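Local coordinates for protein 11S globulin subunit beta (Cucurbita maxima, PDB 2E9Q) that serves as an 11S seed storage globulin of pumpkin, a nutrient reservoir whose subunits each carry two cupin domains, at residues P337-N342 and P380-V385; R321-R326 and A398-D403; I66-R71 and R239-Q244; A83-F88 and L157-D162. All coordinates share one frame; numbering follows the deposited sequence.

Contact 1 of 4, residues P337-N342 and P380-V385; sequences PHYTVN and PQNFVV
One face of the His338 imidazole is covered by Val385 CG1, a CH-pi contact with the methyl 3.7 Å from the centroid of the His338 ring and 24° off its normal. As partners on one face of the sheet the two side chains point the same way and lie side by side; CG of His338 (chi1 66°) and CG1 of Val385 each sit between backbone N and carbonyl carbon. His338 ND1 is hydrogen-bonded to Ala336 O. The Tyr339 ring lies obliquely beside Asn382 CA; it is also stacked by Phe80 of a neighbouring subunit, whose Gly142 O is hydrogen-bonded to Tyr339 OH. Within the turn, Pro380 CB lies over the centre of one face of the Phe383 ring. Between the backbones, His338 N reaches Val385 O (3.1 Å) and Val385 N returns to His338 O (2.8 Å), an antiparallel hydrogen-bonded pair. From the type II turn Pro380-Phe383, Asn382 N donates to Thr340 O at 2.9 Å. A water accepts from Thr340 N at 2.8 Å, close to Pro380 O and Phe383 O. An alanine in place of His338 would probably uncover Val385 CG1 and leave Ala336 O without its imidazole partner. Arg447 and Lys387, assigned to magnesium binding, lie close to His338 and Val385 respectively. The pairing of these C-terminal cupin strands therefore rests on main-chain atoms, Asn382 N and the water tying the turn to strand 334-340 and the imidazole adding apolar cover.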
# COMPACT_ATOMS: atom_id res chain seq x y z
N PRO A 337 -11.04 -25.64 14.09
CA PRO A 337 -10.67 -24.28 14.49
C PRO A 337 -9.46 -23.85 13.68
O PRO A 337 -8.50 -24.60 13.53
CB PRO A 337 -10.36 -24.41 15.98
CG PRO A 337 -10.09 -25.88 16.17
CD PRO A 337 -11.10 -26.52 15.27
N HIS A 338 -9.50 -22.64 13.16
CA HIS A 338 -8.41 -22.14 12.35
C HIS A 338 -8.56 -20.63 12.20
O HIS A 338 -9.57 -20.04 12.57
CB HIS A 338 -8.51 -22.74 10.96
CG HIS A 338 -9.71 -22.28 10.21
ND1 HIS A 338 -10.96 -22.85 10.39
CD2 HIS A 338 -9.89 -21.25 9.35
CE1 HIS A 338 -11.85 -22.18 9.68
NE2 HIS A 338 -11.23 -21.21 9.04
N TYR A 339 -7.54 -20.01 11.62
CA TYR A 339 -7.58 -18.59 11.37
C TYR A 339 -6.80 -18.34 10.10
O TYR A 339 -5.96 -19.15 9.70
CB TYR A 339 -6.96 -17.82 12.54
CG TYR A 339 -5.49 -18.07 12.74
CD1 TYR A 339 -5.03 -19.16 13.48
CD2 TYR A 339 -4.56 -17.20 12.19
CE1 TYR A 339 -3.68 -19.36 13.68
CE2 TYR A 339 -3.22 -17.39 12.39
CZ TYR A 339 -2.78 -18.46 13.13
OH TYR A 339 -1.41 -18.60 13.31
N THR A 340 -7.09 -17.23 9.43
CA THR A 340 -6.38 -16.91 8.21
C THR A 340 -5.31 -15.92 8.60
O THR A 340 -5.59 -14.86 9.17
CB THR A 340 -7.30 -16.29 7.17
OG1 THR A 340 -8.33 -17.23 6.86
CG2 THR A 340 -6.51 -15.95 5.90
N VAL A 341 -4.08 -16.26 8.29
CA VAL A 341 -2.98 -15.41 8.66
C VAL A 341 -2.80 -14.16 7.83
O VAL A 341 -2.26 -13.17 8.32
CB VAL A 341 -1.64 -16.22 8.67
CG1 VAL A 341 -1.91 -17.70 8.38
CG2 VAL A 341 -0.65 -15.63 7.67
N ASN A 342 -3.26 -14.18 6.58
CA ASN A 342 -3.02 -13.03 5.74
C ASN A 342 -4.21 -12.34 5.09
O ASN A 342 -4.02 -11.54 4.17
CB ASN A 342 -2.02 -13.42 4.65
CG ASN A 342 -2.57 -14.48 3.73
OD1 ASN A 342 -3.43 -15.27 4.12
ND2 ASN A 342 -2.06 -14.52 2.51
N PRO A 380 -12.58 -11.47 10.52
CA PRO A 380 -11.33 -10.71 10.43
C PRO A 380 -10.05 -11.56 10.43
O PRO A 380 -10.00 -12.65 11.01
CB PRO A 380 -11.38 -9.79 11.65
CG PRO A 380 -12.85 -9.64 11.92
CD PRO A 380 -13.38 -11.03 11.69
N GLN A 381 -9.04 -11.03 9.76
CA GLN A 381 -7.73 -11.64 9.67
C GLN A 381 -7.26 -12.01 11.09
O GLN A 381 -7.37 -11.20 12.02
CB GLN A 381 -6.75 -10.65 9.04
CG GLN A 381 -5.31 -11.13 8.95
CD GLN A 381 -4.32 -10.00 8.64
OE1 GLN A 381 -3.13 -10.24 8.47
NE2 GLN A 381 -4.82 -8.77 8.58
N ASN A 382 -6.75 -13.23 11.22
CA ASN A 382 -6.22 -13.78 12.47
C ASN A 382 -7.21 -14.20 13.55
O ASN A 382 -6.82 -14.81 14.54
CB ASN A 382 -5.21 -12.82 13.11
CG ASN A 382 -4.06 -12.49 12.20
OD1 ASN A 382 -3.40 -13.38 11.65
ND2 ASN A 382 -3.80 -11.19 12.02
N PHE A 383 -8.48 -13.87 13.37
CA PHE A 383 -9.48 -14.25 14.37
C PHE A 383 -9.74 -15.75 14.22
O PHE A 383 -9.92 -16.26 13.11
CB PHE A 383 -10.77 -13.43 14.21
CG PHE A 383 -10.69 -12.02 14.79
CD1 PHE A 383 -11.84 -11.40 15.31
CD2 PHE A 383 -9.48 -11.33 14.84
CE1 PHE A 383 -11.79 -10.12 15.86
CE2 PHE A 383 -9.41 -10.03 15.41
CZ PHE A 383 -10.57 -9.43 15.92
N VAL A 384 -9.74 -16.46 15.34
CA VAL A 384 -9.95 -17.91 15.34
C VAL A 384 -11.41 -18.27 15.14
O VAL A 384 -12.30 -17.62 15.68
CB VAL A 384 -9.42 -18.52 16.64
CG1 VAL A 384 -9.51 -20.02 16.59
CG2 VAL A 384 -7.96 -18.07 16.85
N VAL A 385 -11.65 -19.31 14.35
CA VAL A 385 -13.01 -19.69 14.06
C VAL A 385 -13.32 -21.17 14.02
O VAL A 385 -12.46 -22.00 13.70
CB VAL A 385 -13.47 -19.04 12.72
CG1 VAL A 385 -12.46 -19.34 11.63
CG2 VAL A 385 -14.84 -19.55 12.31
O HOH W 1 -9.05 -15.57 10.51

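Contact 2 of 4, residues R321-R326 and A398-D403; sequences RLSAER and AFKTND
Lys400 and Ser323 face each other as an antiparallel hydrogen-bonded pair, with Glu325 next along the same side of the sheet. Lys400 N donates to Ser323 O at 2.7 Å; the return bond from Ser323 N to Lys400 O is longer, 3.2 Å, and its donor stands above the carbonyl plane. CB and CG of Lys400 lie against Ser323; the bend at the second torsion (chi2 -65°) then carries the rest of the chain to Glu325. There the two side chains cross at a slant: Lys400 CE packs on Glu325 CD (3.6 Å), and Lys400 NZ forms a salt bridge with Glu325 OE2 at 3.3 Å, weak as a hydrogen bond. Each charge has a stronger partner elsewhere: Ser345 OG for Lys400 NZ, and for Glu325 OE1 a salt bridge from NH1 of Arg447, a residue assigned to magnesium binding. Ser323 OG, between its backbone N and carbonyl carbon, donates to Asn402 O at 2.6 Å, gripping the chain where it leaves the strand. Beyond Ser323, Ala398 N points almost straight at Glu325 O (2.7 Å, 177° at the hydrogen). Adjacent antiparallel strands, 323-329 and 393-400, joined in this way belong to the jelly-roll barrel of the C-terminal cupin domain.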
# COMPACT_ATOMS: atom_id res chain seq x y z
N ARG A 321 -5.73 -9.10 -6.41
CA ARG A 321 -5.37 -9.34 -5.01
C ARG A 321 -6.56 -9.82 -4.19
O ARG A 321 -6.80 -9.35 -3.08
CB ARG A 321 -4.77 -8.08 -4.38
CG ARG A 321 -3.68 -7.44 -5.21
CD ARG A 321 -2.82 -6.50 -4.38
NE ARG A 321 -2.07 -5.56 -5.21
CZ ARG A 321 -1.35 -5.90 -6.28
NH1 ARG A 321 -1.28 -7.16 -6.66
NH2 ARG A 321 -0.70 -4.97 -6.96
N LEU A 322 -7.31 -10.75 -4.76
CA LEU A 322 -8.47 -11.32 -4.10
C LEU A 322 -8.48 -12.81 -4.43
O LEU A 322 -7.82 -13.24 -5.38
CB LEU A 322 -9.77 -10.68 -4.63
CG LEU A 322 -9.96 -9.16 -4.55
CD1 LEU A 322 -11.27 -8.81 -5.23
CD2 LEU A 322 -9.97 -8.68 -3.11
N SER A 323 -9.21 -13.59 -3.64
CA SER A 323 -9.34 -15.02 -3.87
C SER A 323 -10.61 -15.51 -3.17
O SER A 323 -11.27 -14.72 -2.48
CB SER A 323 -8.08 -15.79 -3.40
OG SER A 323 -7.73 -15.53 -2.06
N ALA A 324 -10.96 -16.78 -3.37
CA ALA A 324 -12.17 -17.33 -2.77
C ALA A 324 -12.08 -18.82 -2.48
O ALA A 324 -11.29 -19.54 -3.10
CB ALA A 324 -13.37 -17.06 -3.67
N GLU A 325 -12.92 -19.26 -1.56
CA GLU A 325 -13.01 -20.65 -1.15
C GLU A 325 -14.51 -20.97 -1.12
O GLU A 325 -15.30 -20.19 -0.58
CB GLU A 325 -12.43 -20.86 0.26
CG GLU A 325 -10.91 -20.78 0.37
CD GLU A 325 -10.42 -21.05 1.79
OE1 GLU A 325 -9.22 -21.36 1.98
OE2 GLU A 325 -11.23 -20.95 2.73
N ARG A 326 -14.88 -22.10 -1.71
CA ARG A 326 -16.27 -22.53 -1.75
C ARG A 326 -16.33 -23.78 -0.90
O ARG A 326 -15.73 -24.80 -1.25
CB ARG A 326 -16.70 -22.82 -3.19
CG ARG A 326 -18.22 -22.88 -3.42
CD ARG A 326 -18.83 -24.21 -2.98
NE ARG A 326 -20.22 -24.33 -3.44
CZ ARG A 326 -21.26 -23.76 -2.83
NH1 ARG A 326 -22.49 -23.92 -3.33
NH2 ARG A 326 -21.09 -23.06 -1.72
N ALA A 398 -16.65 -18.11 0.43
CA ALA A 398 -15.91 -17.18 1.26
C ALA A 398 -14.89 -16.36 0.46
O ALA A 398 -13.90 -16.91 -0.03
CB ALA A 398 -15.20 -17.93 2.36
N PHE A 399 -15.12 -15.06 0.34
CA PHE A 399 -14.21 -14.19 -0.39
C PHE A 399 -13.05 -13.75 0.50
O PHE A 399 -13.25 -13.42 1.68
CB PHE A 399 -14.95 -12.96 -0.92
CG PHE A 399 -16.16 -13.30 -1.73
CD1 PHE A 399 -17.41 -13.41 -1.13
CD2 PHE A 399 -16.04 -13.52 -3.10
CE1 PHE A 399 -18.54 -13.74 -1.89
CE2 PHE A 399 -17.16 -13.85 -3.87
CZ PHE A 399 -18.42 -13.96 -3.26
N LYS A 400 -11.85 -13.75 -0.07
CA LYS A 400 -10.63 -13.38 0.63
C LYS A 400 -10.08 -12.07 0.09
O LYS A 400 -10.12 -11.82 -1.11
CB LYS A 400 -9.57 -14.47 0.44
CG LYS A 400 -10.07 -15.88 0.72
CD LYS A 400 -10.46 -16.10 2.18
CE LYS A 400 -10.98 -17.51 2.37
NZ LYS A 400 -11.31 -17.83 3.78
N THR A 401 -9.56 -11.23 0.98
CA THR A 401 -8.99 -9.95 0.60
C THR A 401 -7.49 -10.07 0.34
O THR A 401 -6.71 -9.19 0.72
CB THR A 401 -9.20 -8.92 1.71
OG1 THR A 401 -8.62 -9.42 2.91
CG2 THR A 401 -10.69 -8.65 1.93
N ASN A 402 -7.08 -11.18 -0.27
CA ASN A 402 -5.69 -11.42 -0.61
C ASN A 402 -5.70 -12.39 -1.81
O ASN A 402 -6.66 -13.15 -1.97
CB ASN A 402 -4.95 -12.07 0.56
CG ASN A 402 -3.44 -11.87 0.48
OD1 ASN A 402 -2.91 -10.85 0.92
ND2 ASN A 402 -2.75 -12.84 -0.11
N ASP A 403 -4.67 -12.36 -2.65
CA ASP A 403 -4.67 -13.27 -3.80
C ASP A 403 -4.34 -14.70 -3.38
O ASP A 403 -4.45 -15.63 -4.17
CB ASP A 403 -3.71 -12.81 -4.91
CG ASP A 403 -2.24 -12.83 -4.50
OD1 ASP A 403 -1.85 -13.47 -3.50
OD2 ASP A 403 -1.44 -12.19 -5.21

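Contact 3 of 4, residues I66-R71 and R239-Q244; sequences IRHTIR and RDRIVQ
Ile70 and Ile242 meet inside the N-terminal cupin barrel, between strands that lie in different sheets: 63-70 pairs with 46-50 and 155-162, whereas 242-244 pairs with 74-81. The short strand segments run almost parallel, 4° apart, but their axes come no closer than 8.8 Å, so the gap is bridged by side chains, one of which reaches a backbone oxygen. The apolar contacts carry it. Ile242 points toward the facing strand and sets both its branches on Ile70: CG2 touches Ile70 CG2 at 3.7 Å, and CD1 touches Ile70 CG1 at 4.0 Å. With CG1 anti to the carbonyl carbon (chi1 -54°) and the chain extended beyond, Ile242 CD1 also reaches Thr69 O, 3.9 Å away. A looser contact sets a flat group against an aliphatic one: the His68 ring meets CD of Arg241 obliquely, the side chains crossing at about a right angle, while the imidazole and guanidinium planes are 23° apart. Polar bonds lie within residues 239-244 or go elsewhere in the chain and, from Arg239, to Asn427 of a neighbouring subunit. Arg241 NH1 forms a salt bridge with Glu187, and Asp240 OD2 accepts from Glu184 N. Asp240 OD1 takes two good bonds from the residue that follows it, from Arg241 N at 2.8 Å and, in a salt bridge, from Arg241 NE at 2.9 Å, both arriving from the same face of the carboxylate.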
# COMPACT_ATOMS: atom_id res chain seq x y z
N ILE A 66 -23.04 -7.40 -2.70
CA ILE A 66 -24.22 -7.11 -3.51
C ILE A 66 -24.73 -8.43 -4.08
O ILE A 66 -23.93 -9.31 -4.43
CB ILE A 66 -23.85 -6.18 -4.66
CG1 ILE A 66 -23.30 -4.87 -4.09
CG2 ILE A 66 -25.04 -5.93 -5.56
CD1 ILE A 66 -22.80 -3.92 -5.14
N ARG A 67 -26.05 -8.58 -4.14
CA ARG A 67 -26.64 -9.78 -4.71
C ARG A 67 -27.60 -9.37 -5.80
O ARG A 67 -28.53 -8.57 -5.58
CB ARG A 67 -27.37 -10.61 -3.64
CG ARG A 67 -28.08 -11.86 -4.20
CD ARG A 67 -28.53 -12.80 -3.09
NE ARG A 67 -29.38 -12.12 -2.12
CZ ARG A 67 -29.67 -12.57 -0.90
NH1 ARG A 67 -30.45 -11.85 -0.11
NH2 ARG A 67 -29.16 -13.72 -0.47
N HIS A 68 -27.37 -9.89 -7.00
CA HIS A 68 -28.20 -9.58 -8.13
C HIS A 68 -29.06 -10.78 -8.48
O HIS A 68 -28.59 -11.92 -8.51
CB HIS A 68 -27.35 -9.22 -9.34
CG HIS A 68 -26.78 -7.84 -9.29
ND1 HIS A 68 -25.46 -7.56 -9.58
CD2 HIS A 68 -27.37 -6.64 -9.06
CE1 HIS A 68 -25.26 -6.26 -9.53
NE2 HIS A 68 -26.41 -5.67 -9.22
N THR A 69 -30.33 -10.53 -8.74
CA THR A 69 -31.25 -11.58 -9.11
C THR A 69 -31.80 -11.16 -10.45
O THR A 69 -32.61 -10.24 -10.54
CB THR A 69 -32.37 -11.73 -8.08
OG1 THR A 69 -31.82 -12.27 -6.86
CG2 THR A 69 -33.44 -12.67 -8.60
N ILE A 70 -31.34 -11.84 -11.49
CA ILE A 70 -31.76 -11.51 -12.84
C ILE A 70 -32.69 -12.58 -13.37
O ILE A 70 -32.36 -13.77 -13.42
CB ILE A 70 -30.53 -11.37 -13.75
CG1 ILE A 70 -29.56 -10.36 -13.12
CG2 ILE A 70 -30.95 -10.89 -15.15
CD1 ILE A 70 -28.22 -10.31 -13.77
N ARG A 71 -33.88 -12.15 -13.77
CA ARG A 71 -34.87 -13.08 -14.29
C ARG A 71 -34.56 -13.41 -15.74
O ARG A 71 -33.85 -12.65 -16.42
CB ARG A 71 -36.26 -12.45 -14.20
CG ARG A 71 -36.65 -11.95 -12.82
CD ARG A 71 -37.75 -10.91 -12.92
NE ARG A 71 -38.03 -10.29 -11.63
CZ ARG A 71 -38.53 -9.07 -11.49
NH1 ARG A 71 -38.80 -8.33 -12.55
NH2 ARG A 71 -38.74 -8.59 -10.28
N ARG A 239 -36.43 1.54 -16.20
CA ARG A 239 -36.10 0.13 -15.99
C ARG A 239 -35.03 -0.16 -14.95
O ARG A 239 -34.87 -1.31 -14.52
CB ARG A 239 -35.67 -0.50 -17.31
CG ARG A 239 -36.73 -0.54 -18.39
CD ARG A 239 -36.13 -1.09 -19.67
NE ARG A 239 -35.04 -0.25 -20.11
CZ ARG A 239 -34.15 -0.59 -21.03
NH1 ARG A 239 -33.19 0.26 -21.36
NH2 ARG A 239 -34.22 -1.78 -21.61
N ASP A 240 -34.30 0.87 -14.56
CA ASP A 240 -33.19 0.74 -13.61
C ASP A 240 -32.04 -0.06 -14.25
O ASP A 240 -31.86 -0.01 -15.47
CB ASP A 240 -33.65 0.09 -12.31
CG ASP A 240 -32.69 0.40 -11.15
OD1 ASP A 240 -31.93 -0.50 -10.74
OD2 ASP A 240 -32.70 1.55 -10.67
N ARG A 241 -31.29 -0.82 -13.46
CA ARG A 241 -30.12 -1.54 -13.97
C ARG A 241 -30.25 -2.92 -14.63
O ARG A 241 -29.32 -3.37 -15.32
CB ARG A 241 -29.08 -1.62 -12.86
CG ARG A 241 -29.25 -2.79 -11.91
CD ARG A 241 -28.60 -2.47 -10.57
NE ARG A 241 -29.31 -1.38 -9.90
CZ ARG A 241 -28.74 -0.29 -9.42
NH1 ARG A 241 -27.43 -0.15 -9.52
NH2 ARG A 241 -29.48 0.66 -8.85
N ILE A 242 -31.36 -3.63 -14.40
CA ILE A 242 -31.54 -4.94 -15.00
C ILE A 242 -32.73 -4.84 -15.96
O ILE A 242 -33.87 -4.66 -15.53
CB ILE A 242 -31.82 -6.01 -13.91
CG1 ILE A 242 -30.70 -5.99 -12.86
CG2 ILE A 242 -31.90 -7.39 -14.54
CD1 ILE A 242 -30.94 -6.92 -11.68
N VAL A 243 -32.46 -4.94 -17.26
CA VAL A 243 -33.51 -4.79 -18.26
C VAL A 243 -33.95 -6.05 -19.03
O VAL A 243 -33.22 -7.03 -19.15
CB VAL A 243 -33.12 -3.72 -19.29
CG1 VAL A 243 -32.74 -2.43 -18.57
CG2 VAL A 243 -31.96 -4.21 -20.14
N GLN A 244 -35.17 -5.99 -19.56
CA GLN A 244 -35.72 -7.09 -20.34
C GLN A 244 -35.20 -6.92 -21.76
O GLN A 244 -35.34 -5.85 -22.34
CB GLN A 244 -37.25 -7.02 -20.35
CG GLN A 244 -37.95 -8.28 -20.83
CD GLN A 244 -38.02 -9.34 -19.74
OE1 GLN A 244 -38.50 -10.46 -19.97
NE2 GLN A 244 -37.55 -8.99 -18.55

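Contact 4 of 4, residues A83-F88 and L157-D162; sequences APKLIF and LIVFAD
Ile87 stands beside Val159, a non-hydrogen-bonded antiparallel pair whose side chains point the same way. From its CB, 4.2 Å from Ile158 O, two branches part. CG2, anti to the backbone N, turns to Leu157 and meets its CB at 3.9 Å. CG1, anti to the carbonyl carbon (chi1 -64°), lies against Val159 CG2 at 3.9 Å, and the extended tip CD1 stays on that same Val159 methyl, 4.0 Å off. An alanine here would probably open a gap beside Val159 CG2 and Leu157 CB, with both less firmly packed. Farther along this face the Lys85 chain crosses Val159, CD to CG1 at 3.8 Å, and rests its CG on Ala161 CB. The strands 85-91 and 155-162 are neighbours in the antiparallel sheet of the N-terminal cupin barrel. Their backbones are bonded at Leu86 with Phe160 and at Phe88 with Ile158, each pair by two N-H...O bonds; Ile158 N donates to Phe88 O at 2.8 Å, nearly straight (174° at the hydrogen). A last bond, Asp162 N to Pro84 O, is weak. On the reverse face stand Leu86, Phe88, Ile158 and Phe160, all of them touching strands of the C-terminal cupin domain. There Phe399 packs on Leu86 and Phe88, with its ring nearly parallel to that of Phe160, and CG1 of Ile158 lies at the edge of the Phe88 ring, near its plane.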
# COMPACT_ATOMS: atom_id res chain seq x y z
N ALA A 83 -13.56 -0.32 -7.68
CA ALA A 83 -13.03 -1.42 -6.90
C ALA A 83 -13.10 -2.75 -7.65
O ALA A 83 -14.00 -2.96 -8.45
CB ALA A 83 -13.80 -1.54 -5.58
N PRO A 84 -12.13 -3.65 -7.41
CA PRO A 84 -12.09 -4.96 -8.06
C PRO A 84 -13.24 -5.80 -7.49
O PRO A 84 -13.63 -5.63 -6.32
CB PRO A 84 -10.74 -5.54 -7.63
CG PRO A 84 -9.97 -4.36 -7.12
CD PRO A 84 -11.01 -3.50 -6.47
N LYS A 85 -13.75 -6.73 -8.29
CA LYS A 85 -14.84 -7.58 -7.86
C LYS A 85 -14.69 -9.04 -8.23
O LYS A 85 -14.06 -9.40 -9.23
CB LYS A 85 -16.16 -7.10 -8.47
CG LYS A 85 -16.67 -5.75 -7.99
CD LYS A 85 -17.83 -5.31 -8.87
CE LYS A 85 -18.41 -3.98 -8.42
NZ LYS A 85 -19.65 -3.64 -9.18
N LEU A 86 -15.29 -9.87 -7.40
CA LEU A 86 -15.35 -11.29 -7.62
C LEU A 86 -16.85 -11.49 -7.60
O LEU A 86 -17.56 -10.82 -6.85
CB LEU A 86 -14.68 -12.04 -6.49
CG LEU A 86 -13.37 -12.76 -6.80
CD1 LEU A 86 -12.60 -12.11 -7.93
CD2 LEU A 86 -12.56 -12.81 -5.54
N ILE A 87 -17.34 -12.39 -8.44
CA ILE A 87 -18.77 -12.64 -8.53
C ILE A 87 -19.00 -14.13 -8.55
O ILE A 87 -18.58 -14.81 -9.49
CB ILE A 87 -19.35 -12.03 -9.80
CG1 ILE A 87 -19.20 -10.51 -9.75
CG2 ILE A 87 -20.79 -12.45 -9.97
CD1 ILE A 87 -19.79 -9.78 -10.94
N PHE A 88 -19.66 -14.64 -7.52
CA PHE A 88 -19.95 -16.05 -7.47
C PHE A 88 -21.34 -16.28 -8.04
O PHE A 88 -22.30 -15.65 -7.61
CB PHE A 88 -19.89 -16.58 -6.05
CG PHE A 88 -20.19 -18.04 -5.94
CD1 PHE A 88 -19.28 -18.99 -6.39
CD2 PHE A 88 -21.39 -18.48 -5.38
CE1 PHE A 88 -19.54 -20.35 -6.29
CE2 PHE A 88 -21.67 -19.84 -5.27
CZ PHE A 88 -20.74 -20.78 -5.73
N LEU A 157 -26.40 -13.82 -8.53
CA LEU A 157 -24.99 -13.46 -8.44
C LEU A 157 -24.56 -12.80 -7.13
O LEU A 157 -25.10 -11.76 -6.73
CB LEU A 157 -24.64 -12.52 -9.58
CG LEU A 157 -25.18 -13.01 -10.92
CD1 LEU A 157 -25.11 -11.89 -11.94
CD2 LEU A 157 -24.38 -14.22 -11.35
N ILE A 158 -23.55 -13.39 -6.49
CA ILE A 158 -23.01 -12.85 -5.25
C ILE A 158 -21.76 -12.02 -5.59
O ILE A 158 -20.70 -12.56 -5.89
CB ILE A 158 -22.63 -13.99 -4.29
CG1 ILE A 158 -23.80 -14.97 -4.16
CG2 ILE A 158 -22.24 -13.40 -2.94
CD1 ILE A 158 -25.11 -14.32 -3.68
N VAL A 159 -21.92 -10.70 -5.54
CA VAL A 159 -20.85 -9.76 -5.86
C VAL A 159 -20.07 -9.23 -4.67
O VAL A 159 -20.61 -8.50 -3.84
CB VAL A 159 -21.41 -8.55 -6.61
CG1 VAL A 159 -20.28 -7.61 -7.02
CG2 VAL A 159 -22.24 -9.02 -7.81
N PHE A 160 -18.79 -9.58 -4.61
CA PHE A 160 -17.90 -9.13 -3.56
C PHE A 160 -16.97 -8.06 -4.11
O PHE A 160 -16.27 -8.26 -5.11
CB PHE A 160 -17.09 -10.31 -3.02
CG PHE A 160 -16.01 -9.92 -2.06
CD1 PHE A 160 -14.69 -9.82 -2.48
CD2 PHE A 160 -16.31 -9.68 -0.72
CE1 PHE A 160 -13.67 -9.50 -1.58
CE2 PHE A 160 -15.30 -9.36 0.20
CZ PHE A 160 -13.98 -9.27 -0.23
N ALA A 161 -16.99 -6.89 -3.47
CA ALA A 161 -16.17 -5.76 -3.88
C ALA A 161 -15.31 -5.33 -2.71
O ALA A 161 -15.79 -5.26 -1.57
CB ALA A 161 -17.05 -4.62 -4.34
N ASP A 162 -14.05 -5.04 -3.00
CA ASP A 162 -13.12 -4.63 -1.97
C ASP A 162 -12.59 -3.23 -2.27
O ASP A 162 -11.82 -3.03 -3.22
CB ASP A 162 -11.97 -5.63 -1.89
CG ASP A 162 -10.82 -5.16 -1.03
OD1 ASP A 162 -11.06 -4.49 0.00
OD2 ASP A 162 -9.67 -5.48 -1.40

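All four contacts are largely buried, but at different depths. The centres of contacts 4 and 2 lie about 4 and 8 Å from the centre of the chain, those of contacts 3 and 1 about 17 and 19 Å, on opposite sides of it. Contacts 2 and 4, centres about 10 Å apart, touch through Leu322 on Leu86, where the two cupin domains meet. Contacts 3 and 4 share a sheet, yet contact 3 spans the barrel by aliphatic packing whereas contact 4 joins adjacent strands by backbone bonds. Contact 1, nested in the chain loop that contact 2 closes, meets it with Asn342 beside Asn402. Contacts 1 and 2 both touch the second subunit and contact 3 the third; contact 4 touches none.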